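Glucose-1-phosphate uridylyltransferase (Sphingomonas elodea, PDB 2UX8) probably catalyses the formation of UDP-glucose and diphosphate from UTP and alpha-D-glucose 1-phosphate. Local coordinates at residues 142-147 against 211-216; 41-46 against 272-277; 181-186 against 205-210; 130-135 against 218-223. One frame throughout, in Å; residues are numbered along the deposited sequence.

Contact 1 (142-147 against 211-216); sequences DFMFGQ and SVIGRY. With G1P (1-O-phosphono-alpha-D-glucopyranose), chain K.
A first torsion of -85° sets CG of D142 beside its backbone N; from there OD1 faces the corner at G214. M144 starts in a similar way (chi1 -53°), with CG over the guanidinium of R215. OD1 of D142 accepts the N-H of G214 at 2.9 Å from N, the donor arriving on the anti side and 18° out of the carboxylate plane. O6 of the bound glucose 1-phosphate gives the same OD1 a second, weak bond at 3.3 Å, while OD2 is salt-bridged to R261. One face of the R215 guanidinium carries M144, whose CG lies 3.5 Å from NH2; that NH2 has its salt bridge with E54. Beyond the sulfur, CE of M144 meets CG2 of I213 at 4.0 Å. An alanine in place of D142 would probably leave the G214 N-H and R261 without their carboxylate mate and the sugar O6 more loosely held. An inverse gamma turn centred on G214, closed by R215 N to I213 O at 2.6 Å, bends the chain here. Just before it, the carbonyl O of V212 takes O4 of the sugar at 2.6 Å, completing this part of the glucose 1-phosphate pocket in a GT-A type nucleotidyltransferase.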
# COMPACT_ATOMS: atom_id res chain seq x y z
N ASP C 142 7.15 24.25 -6.00
CA ASP C 142 7.57 25.63 -5.84
C ASP C 142 7.75 25.88 -4.34
O ASP C 142 6.80 26.21 -3.62
CB ASP C 142 6.55 26.58 -6.46
CG ASP C 142 6.77 26.78 -7.95
OD1 ASP C 142 5.82 27.15 -8.67
OD2 ASP C 142 7.91 26.57 -8.40
N PHE C 143 8.98 25.67 -3.89
CA PHE C 143 9.34 25.85 -2.49
C PHE C 143 9.46 27.35 -2.24
O PHE C 143 10.34 28.03 -2.78
CB PHE C 143 10.67 25.11 -2.24
CG PHE C 143 11.09 25.12 -0.81
CD1 PHE C 143 10.42 24.35 0.13
CD2 PHE C 143 12.12 25.96 -0.38
CE1 PHE C 143 10.77 24.43 1.48
CE2 PHE C 143 12.46 26.04 0.96
CZ PHE C 143 11.79 25.28 1.89
N MET C 144 8.55 27.88 -1.43
CA MET C 144 8.53 29.30 -1.12
C MET C 144 9.13 29.57 0.26
O MET C 144 8.49 29.34 1.29
CB MET C 144 7.09 29.83 -1.19
CG MET C 144 6.40 29.51 -2.50
SD MET C 144 7.26 30.17 -3.95
CE MET C 144 6.35 31.71 -4.19
N PHE C 145 10.35 30.08 0.26
CA PHE C 145 11.06 30.36 1.49
C PHE C 145 10.93 31.82 1.94
O PHE C 145 11.35 32.74 1.23
CB PHE C 145 12.53 30.00 1.30
CG PHE C 145 13.28 29.84 2.58
CD1 PHE C 145 12.68 29.23 3.67
CD2 PHE C 145 14.60 30.24 2.68
CE1 PHE C 145 13.38 29.02 4.84
CE2 PHE C 145 15.32 30.04 3.85
CZ PHE C 145 14.71 29.43 4.93
N GLY C 146 10.35 32.03 3.12
CA GLY C 146 10.20 33.38 3.63
C GLY C 146 9.12 33.48 4.70
O GLY C 146 8.35 32.55 4.89
N GLN C 147 9.09 34.60 5.42
CA GLN C 147 8.07 34.80 6.44
C GLN C 147 7.42 36.14 6.19
O GLN C 147 8.11 37.13 6.00
CB GLN C 147 8.64 34.82 7.86
CG GLN C 147 10.05 34.30 8.03
CD GLN C 147 10.39 34.06 9.50
OE1 GLN C 147 10.18 34.93 10.36
NE2 GLN C 147 10.92 32.87 9.80
N SER C 211 5.95 35.91 -14.82
CA SER C 211 5.30 34.62 -14.97
C SER C 211 4.42 34.26 -13.79
O SER C 211 4.43 34.93 -12.75
CB SER C 211 6.37 33.55 -15.15
OG SER C 211 7.33 33.64 -14.12
N VAL C 212 3.65 33.19 -13.96
CA VAL C 212 2.76 32.70 -12.92
C VAL C 212 3.50 31.65 -12.10
O VAL C 212 4.14 30.77 -12.67
CB VAL C 212 1.49 32.07 -13.54
CG1 VAL C 212 0.51 31.65 -12.46
CG2 VAL C 212 0.83 33.05 -14.49
N ILE C 213 3.44 31.76 -10.78
CA ILE C 213 4.10 30.79 -9.92
C ILE C 213 3.01 29.94 -9.26
O ILE C 213 1.88 30.37 -9.14
CB ILE C 213 4.97 31.49 -8.84
CG1 ILE C 213 6.07 32.31 -9.52
CG2 ILE C 213 5.58 30.47 -7.90
CD1 ILE C 213 6.88 31.54 -10.54
N GLY C 214 3.37 28.73 -8.85
CA GLY C 214 2.42 27.80 -8.25
C GLY C 214 1.68 28.13 -6.96
O GLY C 214 1.60 27.30 -6.06
N ARG C 215 1.13 29.33 -6.88
CA ARG C 215 0.37 29.77 -5.71
C ARG C 215 -0.85 30.54 -6.25
O ARG C 215 -0.68 31.57 -6.90
CB ARG C 215 1.24 30.66 -4.81
CG ARG C 215 1.59 30.06 -3.44
CD ARG C 215 2.09 28.63 -3.54
NE ARG C 215 2.89 28.20 -2.40
CZ ARG C 215 3.72 27.16 -2.46
NH1 ARG C 215 3.82 26.49 -3.59
NH2 ARG C 215 4.47 26.82 -1.42
N TYR C 216 -2.06 30.03 -6.00
CA TYR C 216 -3.28 30.67 -6.48
C TYR C 216 -4.38 30.80 -5.44
O TYR C 216 -4.46 30.02 -4.48
CB TYR C 216 -3.90 29.89 -7.65
CG TYR C 216 -2.99 29.44 -8.78
CD1 TYR C 216 -1.96 28.52 -8.55
CD2 TYR C 216 -3.21 29.86 -10.09
CE1 TYR C 216 -1.19 28.03 -9.61
CE2 TYR C 216 -2.44 29.38 -11.14
CZ TYR C 216 -1.44 28.47 -10.90
OH TYR C 216 -0.71 27.99 -11.96
C1 G1P K . 1.83 25.57 -14.35
C2 G1P K . 0.97 26.67 -15.01
C3 G1P K . 1.91 27.77 -15.53
C4 G1P K . 2.68 28.35 -14.34
C5 G1P K . 3.49 27.20 -13.70
C6 G1P K . 4.25 27.75 -12.48
O1 G1P K . 2.69 24.98 -15.36
O2 G1P K . 0.24 26.11 -16.09
O3 G1P K . 1.15 28.81 -16.14
O4 G1P K . 3.56 29.37 -14.80
O5 G1P K . 2.59 26.14 -13.24
O6 G1P K . 5.01 26.71 -11.85
P G1P K . 3.46 23.69 -14.75
O1P G1P K . 2.49 22.69 -14.25
O2P G1P K . 4.37 23.05 -15.90
O3P G1P K . 4.43 24.14 -13.55

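Contact 2 (41-46 against 272-277); sequences PVVDRP and QANLAV
V277 is the side chain to follow, because all its carbons beyond CA meet the pair V42 and V43. Its CB already touches both valines, 3.5 Å from CG2 of V43 and 4.0 Å from CG1 of V42. From there the branches divide the work. CG1, anti to the backbone N (chi1 180°), runs to CG2 of V43 at 3.4 Å; CG2, anti to the carbonyl carbon, comes within 3.6 Å of CG1 of V42. The V42 and V277 side chains cross at about a right angle, with those two methyls as their closest atoms. One turn back on the helix, CB of A273 lies 4.5 Å from that same CG1 of V42. N274 sits next to the V42 carbonyl, its CA making a C-H...O contact with V42 O at 3.6 Å. Its ND2 is hydrogen-bonded to F270 O, but the placing of its OD1 against V42 O is doubtful. The loop is drawn together by V42 N to R45 O at 2.9 Å. On the second subunit, I271 packs on V43 and P41 on its own counterpart. Helix 267-279 thus packs on the connection between strand 16-21 and helix 47-57, part of the beta-alpha-beta crossover that leads on to the parallel strand 62-67, and the loop side of the contact forms part of the interface with the second subunit.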
# COMPACT_ATOMS: atom_id res chain seq x y z
N PRO C 41 12.47 15.35 0.65
CA PRO C 41 12.71 16.28 1.76
C PRO C 41 13.57 17.49 1.50
O PRO C 41 14.57 17.41 0.78
CB PRO C 41 13.36 15.38 2.80
CG PRO C 41 14.21 14.47 1.93
CD PRO C 41 13.32 14.15 0.74
N VAL C 42 13.18 18.62 2.07
CA VAL C 42 14.04 19.76 1.94
C VAL C 42 15.04 19.72 3.09
O VAL C 42 16.05 20.25 2.95
CB VAL C 42 13.34 21.12 1.88
CG1 VAL C 42 14.35 22.23 2.11
CG2 VAL C 42 12.74 21.31 0.50
N VAL C 43 14.83 19.16 4.24
CA VAL C 43 15.97 19.11 5.15
C VAL C 43 15.50 17.96 5.99
O VAL C 43 16.13 16.92 6.10
CB VAL C 43 16.13 20.37 6.04
CG1 VAL C 43 17.03 20.05 7.20
CG2 VAL C 43 16.75 21.51 5.25
N ASP C 44 14.32 18.16 6.53
CA ASP C 44 13.73 17.13 7.34
C ASP C 44 12.23 17.08 7.19
O ASP C 44 11.56 16.37 7.93
CB ASP C 44 14.12 17.31 8.81
CG ASP C 44 13.91 18.70 9.30
OD1 ASP C 44 13.56 19.56 8.49
OD2 ASP C 44 14.09 18.96 10.50
N ARG C 45 11.71 17.83 6.23
CA ARG C 45 10.28 17.80 5.96
C ARG C 45 10.07 17.64 4.46
O ARG C 45 10.85 18.15 3.66
CB ARG C 45 9.57 19.09 6.40
CG ARG C 45 10.34 19.98 7.33
CD ARG C 45 9.46 21.09 7.86
NE ARG C 45 8.79 20.70 9.09
CZ ARG C 45 7.53 21.02 9.37
NH1 ARG C 45 6.83 21.70 8.50
NH2 ARG C 45 6.98 20.66 10.52
N PRO C 46 9.02 16.91 4.07
CA PRO C 46 8.73 16.71 2.65
C PRO C 46 8.07 17.95 2.06
O PRO C 46 7.37 18.67 2.77
CB PRO C 46 7.79 15.51 2.66
CG PRO C 46 7.05 15.68 3.97
CD PRO C 46 8.15 16.06 4.91
N GLN C 272 19.72 23.57 -3.97
CA GLN C 272 19.87 24.92 -3.46
C GLN C 272 18.92 25.16 -2.30
O GLN C 272 19.30 25.77 -1.31
CB GLN C 272 19.64 25.93 -4.58
CG GLN C 272 20.82 26.04 -5.52
CD GLN C 272 20.47 26.75 -6.81
OE1 GLN C 272 19.59 27.62 -6.83
NE2 GLN C 272 21.15 26.40 -7.89
N ALA C 273 17.69 24.68 -2.42
CA ALA C 273 16.73 24.85 -1.34
C ALA C 273 17.23 24.20 -0.05
O ALA C 273 17.17 24.81 1.02
CB ALA C 273 15.38 24.26 -1.72
N ASN C 274 17.73 22.97 -0.17
CA ASN C 274 18.25 22.22 0.97
C ASN C 274 19.36 22.99 1.67
O ASN C 274 19.44 23.04 2.89
CB ASN C 274 18.80 20.87 0.51
CG ASN C 274 17.76 19.77 0.55
OD1 ASN C 274 17.58 19.13 1.58
ND2 ASN C 274 17.08 19.54 -0.58
N LEU C 275 20.24 23.58 0.87
CA LEU C 275 21.35 24.33 1.40
C LEU C 275 20.87 25.58 2.14
O LEU C 275 21.32 25.89 3.26
CB LEU C 275 22.28 24.72 0.26
CG LEU C 275 23.43 25.65 0.64
CD1 LEU C 275 24.22 25.03 1.78
CD2 LEU C 275 24.29 25.88 -0.58
N ALA C 276 19.96 26.31 1.50
CA ALA C 276 19.41 27.53 2.06
C ALA C 276 18.79 27.29 3.41
O ALA C 276 19.08 27.99 4.37
CB ALA C 276 18.38 28.12 1.11
N VAL C 277 17.92 26.29 3.48
CA VAL C 277 17.24 25.98 4.74
C VAL C 277 18.22 25.50 5.80
O VAL C 277 18.09 25.85 6.96
CB VAL C 277 16.14 24.92 4.51
CG1 VAL C 277 15.43 24.58 5.82
CG2 VAL C 277 15.14 25.45 3.49

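Contact 3 (181-186 against 205-210); sequences IITPGT and TAPSNL
Hydrogen bonds first: I182 and L210 are joined through the backbone, I182 N donating to L210 O at 3.0 Å. The other bond across the contact comes from a side chain. With chi1 at 76°, OG of S208 stands between its own backbone N and carbonyl carbon, and from there it donates to I182 O, modelled very short at 2.5 Å, a length not to be pressed. A weak bond from L210 N reaches the same OG at 3.5 Å. Most of the apolar contacts gather round L210. Its CG lies 3.7 Å from CB of I182, the two side chains meeting at about a right angle, and its CD2 packs on CD of P184 at 3.7 Å. Nearer the surface, CD of P207 approaches CG2 of I181 at 4.1 Å. A van der Waals contact with a hydroxyl stands apart from these: CB of P207 lies 3.7 Å from OG1 of T183. N209 points away from the strand and gives its ND2 to D173 and V171. The touching parts run 90° apart: after the antiparallel hairpin of strands 181-188 and 191-198, the chain comes back across the first of them to begin strand 210-213, next to G180 and V212, which bind glucose 1-phosphate.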
# COMPACT_ATOMS: atom_id res chain seq x y z
N ILE C 181 2.48 33.53 -18.89
CA ILE C 181 2.94 34.91 -18.76
C ILE C 181 1.82 35.92 -18.58
O ILE C 181 0.76 35.81 -19.19
CB ILE C 181 3.81 35.29 -19.97
CG1 ILE C 181 5.09 34.46 -19.94
CG2 ILE C 181 4.15 36.77 -19.94
CD1 ILE C 181 5.93 34.67 -18.68
N ILE C 182 2.08 36.90 -17.73
CA ILE C 182 1.11 37.94 -17.43
C ILE C 182 1.33 39.22 -18.22
O ILE C 182 2.46 39.62 -18.48
CB ILE C 182 1.17 38.31 -15.94
CG1 ILE C 182 0.90 37.08 -15.08
CG2 ILE C 182 0.19 39.43 -15.65
CD1 ILE C 182 1.14 37.29 -13.59
N THR C 183 0.23 39.85 -18.61
CA THR C 183 0.25 41.12 -19.32
C THR C 183 -0.11 42.07 -18.17
O THR C 183 -1.27 42.19 -17.79
CB THR C 183 -0.83 41.16 -20.41
OG1 THR C 183 -0.58 40.10 -21.35
CG2 THR C 183 -0.81 42.48 -21.15
N PRO C 184 0.90 42.76 -17.61
CA PRO C 184 0.73 43.69 -16.49
C PRO C 184 -0.00 45.00 -16.72
O PRO C 184 0.05 45.58 -17.80
CB PRO C 184 2.16 43.93 -16.04
CG PRO C 184 2.87 44.00 -17.34
CD PRO C 184 2.28 42.82 -18.11
N GLY C 185 -0.68 45.45 -15.67
CA GLY C 185 -1.41 46.70 -15.69
C GLY C 185 -0.83 47.56 -14.59
O GLY C 185 0.38 47.63 -14.43
N THR C 186 -1.70 48.20 -13.81
CA THR C 186 -1.26 49.08 -12.73
C THR C 186 -0.57 48.34 -11.58
O THR C 186 -1.01 47.27 -11.17
CB THR C 186 -2.48 49.83 -12.12
OG1 THR C 186 -3.29 50.38 -13.17
CG2 THR C 186 -2.02 50.95 -11.20
N THR C 205 7.26 35.87 -28.59
CA THR C 205 5.94 36.42 -28.37
C THR C 205 5.58 36.58 -26.91
O THR C 205 4.41 36.49 -26.53
CB THR C 205 4.85 35.58 -29.05
OG1 THR C 205 3.56 36.05 -28.64
CG2 THR C 205 4.98 34.13 -28.69
N ALA C 206 6.58 36.83 -26.07
CA ALA C 206 6.33 37.04 -24.65
C ALA C 206 5.82 38.46 -24.37
O ALA C 206 6.56 39.44 -24.52
CB ALA C 206 7.59 36.78 -23.86
N PRO C 207 4.55 38.59 -23.95
CA PRO C 207 3.99 39.91 -23.65
C PRO C 207 4.80 40.67 -22.60
O PRO C 207 4.77 41.90 -22.54
CB PRO C 207 2.59 39.58 -23.15
CG PRO C 207 2.23 38.39 -23.98
CD PRO C 207 3.50 37.56 -23.94
N SER C 208 5.52 39.92 -21.76
CA SER C 208 6.34 40.51 -20.70
C SER C 208 7.22 39.45 -20.07
O SER C 208 7.49 38.40 -20.67
CB SER C 208 5.46 41.14 -19.61
OG SER C 208 4.88 40.14 -18.77
N ASN C 209 7.65 39.71 -18.84
CA ASN C 209 8.51 38.78 -18.12
C ASN C 209 7.92 38.20 -16.84
O ASN C 209 8.42 37.19 -16.34
CB ASN C 209 9.85 39.45 -17.79
CG ASN C 209 10.76 39.57 -19.00
OD1 ASN C 209 10.55 40.41 -19.88
ND2 ASN C 209 11.78 38.72 -19.04
N LEU C 210 6.87 38.81 -16.28
CA LEU C 210 6.33 38.26 -15.04
C LEU C 210 5.45 37.05 -15.29
O LEU C 210 4.37 37.12 -15.88
CB LEU C 210 5.61 39.33 -14.21
CG LEU C 210 4.19 39.78 -14.50
CD1 LEU C 210 3.67 40.54 -13.29
CD2 LEU C 210 4.16 40.64 -15.75

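Contact 4 (130-135 against 218-223); sequences VGDEPF and LQPEVM
The shortest sound polar bond here runs from L218 N to F135 O, 2.7 Å long and nearly straight at 169°. Its mate, F135 N to L218 O at 2.8 Å, makes the two residues an antiparallel hydrogen-bonded pair, with both side chains on one face of the sheet. CB of L218 lies over one face of the F135 ring, 4.2 Å from the centroid, in a CH-pi contact offset toward the rim. M223 comes in obliquely: its CG is 3.7 Å from CE2 of F135, and SD forms a Met-aromatic contact 5.2 Å from the ring centroid. The pair is where strands 135-138 and 215-218 meet in the mixed central sheet of the nucleotidyltransferase fold, just ahead of helix 221-228. V123 of helix 119-125 packs on both F135 and M223. An alanine at F135 would probably open a gap between L218, M223 and V123 and leave the methionine sulfur without its aromatic partner. P220 fills the bend between strand and helix, with CD 3.5 Å from E133 O and CB 3.7 Å from OD2 of D132. E133 points away from 218-223 and forms salt bridges through OE2 with R15 and K16.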
# COMPACT_ATOMS: atom_id res chain seq x y z
N VAL C 130 -15.10 21.62 -3.17
CA VAL C 130 -14.97 23.06 -3.00
C VAL C 130 -16.34 23.72 -3.01
O VAL C 130 -16.66 24.48 -2.10
CB VAL C 130 -14.08 23.63 -4.08
CG1 VAL C 130 -14.15 25.15 -4.05
CG2 VAL C 130 -12.65 23.14 -3.85
N GLY C 131 -17.14 23.45 -4.04
CA GLY C 131 -18.49 23.98 -4.09
C GLY C 131 -18.60 25.41 -4.57
O GLY C 131 -18.03 25.74 -5.61
N ASP C 132 -19.36 26.23 -3.86
CA ASP C 132 -19.46 27.63 -4.24
C ASP C 132 -18.60 28.38 -3.24
O ASP C 132 -19.10 29.17 -2.45
CB ASP C 132 -20.88 28.17 -4.16
CG ASP C 132 -21.13 29.33 -5.12
OD1 ASP C 132 -21.90 30.23 -4.76
OD2 ASP C 132 -20.56 29.33 -6.23
N GLU C 133 -17.30 28.14 -3.27
CA GLU C 133 -16.40 28.80 -2.33
C GLU C 133 -15.13 29.15 -3.05
O GLU C 133 -14.77 28.52 -4.04
CB GLU C 133 -16.03 27.86 -1.17
CG GLU C 133 -17.18 27.45 -0.27
CD GLU C 133 -16.72 26.84 1.06
OE1 GLU C 133 -15.83 27.42 1.72
OE2 GLU C 133 -17.28 25.79 1.45
N PRO C 134 -14.44 30.20 -2.59
CA PRO C 134 -13.19 30.57 -3.24
C PRO C 134 -12.19 29.51 -2.75
O PRO C 134 -12.37 28.94 -1.68
CB PRO C 134 -12.93 31.97 -2.68
CG PRO C 134 -13.63 31.95 -1.36
CD PRO C 134 -14.90 31.24 -1.66
N PHE C 135 -11.15 29.23 -3.52
CA PHE C 135 -10.20 28.22 -3.09
C PHE C 135 -8.77 28.57 -3.47
O PHE C 135 -8.54 29.38 -4.35
CB PHE C 135 -10.60 26.86 -3.69
CG PHE C 135 -10.62 26.85 -5.19
CD1 PHE C 135 -9.56 26.32 -5.92
CD2 PHE C 135 -11.69 27.42 -5.88
CE1 PHE C 135 -9.56 26.36 -7.32
CE2 PHE C 135 -11.70 27.47 -7.27
CZ PHE C 135 -10.63 26.93 -7.99
N LEU C 218 -8.39 31.40 -6.12
CA LEU C 218 -9.38 31.57 -7.17
C LEU C 218 -10.82 31.60 -6.70
O LEU C 218 -11.17 31.05 -5.66
CB LEU C 218 -9.21 30.45 -8.18
CG LEU C 218 -7.81 30.46 -8.76
CD1 LEU C 218 -7.54 29.12 -9.38
CD2 LEU C 218 -7.66 31.60 -9.78
N GLN C 219 -11.67 32.23 -7.50
CA GLN C 219 -13.09 32.32 -7.20
C GLN C 219 -13.79 31.13 -7.83
O GLN C 219 -13.37 30.63 -8.87
CB GLN C 219 -13.67 33.63 -7.73
CG GLN C 219 -13.10 34.85 -7.03
CD GLN C 219 -13.39 34.83 -5.54
OE1 GLN C 219 -12.52 35.12 -4.72
NE2 GLN C 219 -14.61 34.48 -5.18
N PRO C 220 -14.87 30.67 -7.19
CA PRO C 220 -15.65 29.53 -7.66
C PRO C 220 -16.06 29.56 -9.14
O PRO C 220 -16.30 28.50 -9.73
CB PRO C 220 -16.85 29.50 -6.70
CG PRO C 220 -16.96 30.93 -6.25
CD PRO C 220 -15.52 31.31 -6.04
N GLU C 221 -16.11 30.74 -9.74
CA GLU C 221 -16.50 30.83 -11.14
C GLU C 221 -15.46 30.12 -12.01
O GLU C 221 -15.76 29.67 -13.11
CB GLU C 221 -16.65 32.29 -11.60
CG GLU C 221 -16.54 33.35 -10.51
CD GLU C 221 -17.63 33.27 -9.44
OE1 GLU C 221 -18.77 32.83 -9.76
OE2 GLU C 221 -17.36 33.65 -8.28
N VAL C 222 -14.24 30.02 -11.50
CA VAL C 222 -13.18 29.36 -12.26
C VAL C 222 -13.44 27.86 -12.35
O VAL C 222 -13.12 27.23 -13.36
CB VAL C 222 -11.80 29.59 -11.63
CG1 VAL C 222 -10.72 29.00 -12.54
CG2 VAL C 222 -11.57 31.09 -11.43
N MET C 223 -14.00 27.28 -11.29
CA MET C 223 -14.33 25.86 -11.28
C MET C 223 -15.39 25.63 -12.35
O MET C 223 -15.26 24.74 -13.19
CB MET C 223 -14.88 25.43 -9.92
CG MET C 223 -13.85 24.92 -8.94
SD MET C 223 -13.21 23.30 -9.39
CE MET C 223 -11.98 23.71 -10.46

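Contact 1 lies deepest, its centre about 6 Å from the centre of the chain, and combines buried charged side chains with the bound sugar phosphate. Contacts 2 and 4 are also buried but farther out, on opposite sides of that centre; contact 2 is held mainly by valine methyls beside a second subunit, contact 4 by a backbone pair and an aromatic ring. Contact 3 is partly exposed, with prolines at its surface. Contacts 1 and 3 share strand 210-213, where S211 packs on I181, and strand 215-218 leads from contact 1 into contact 4. F143 joins contacts 1 and 2, its ring packing on V42, A273 and V277.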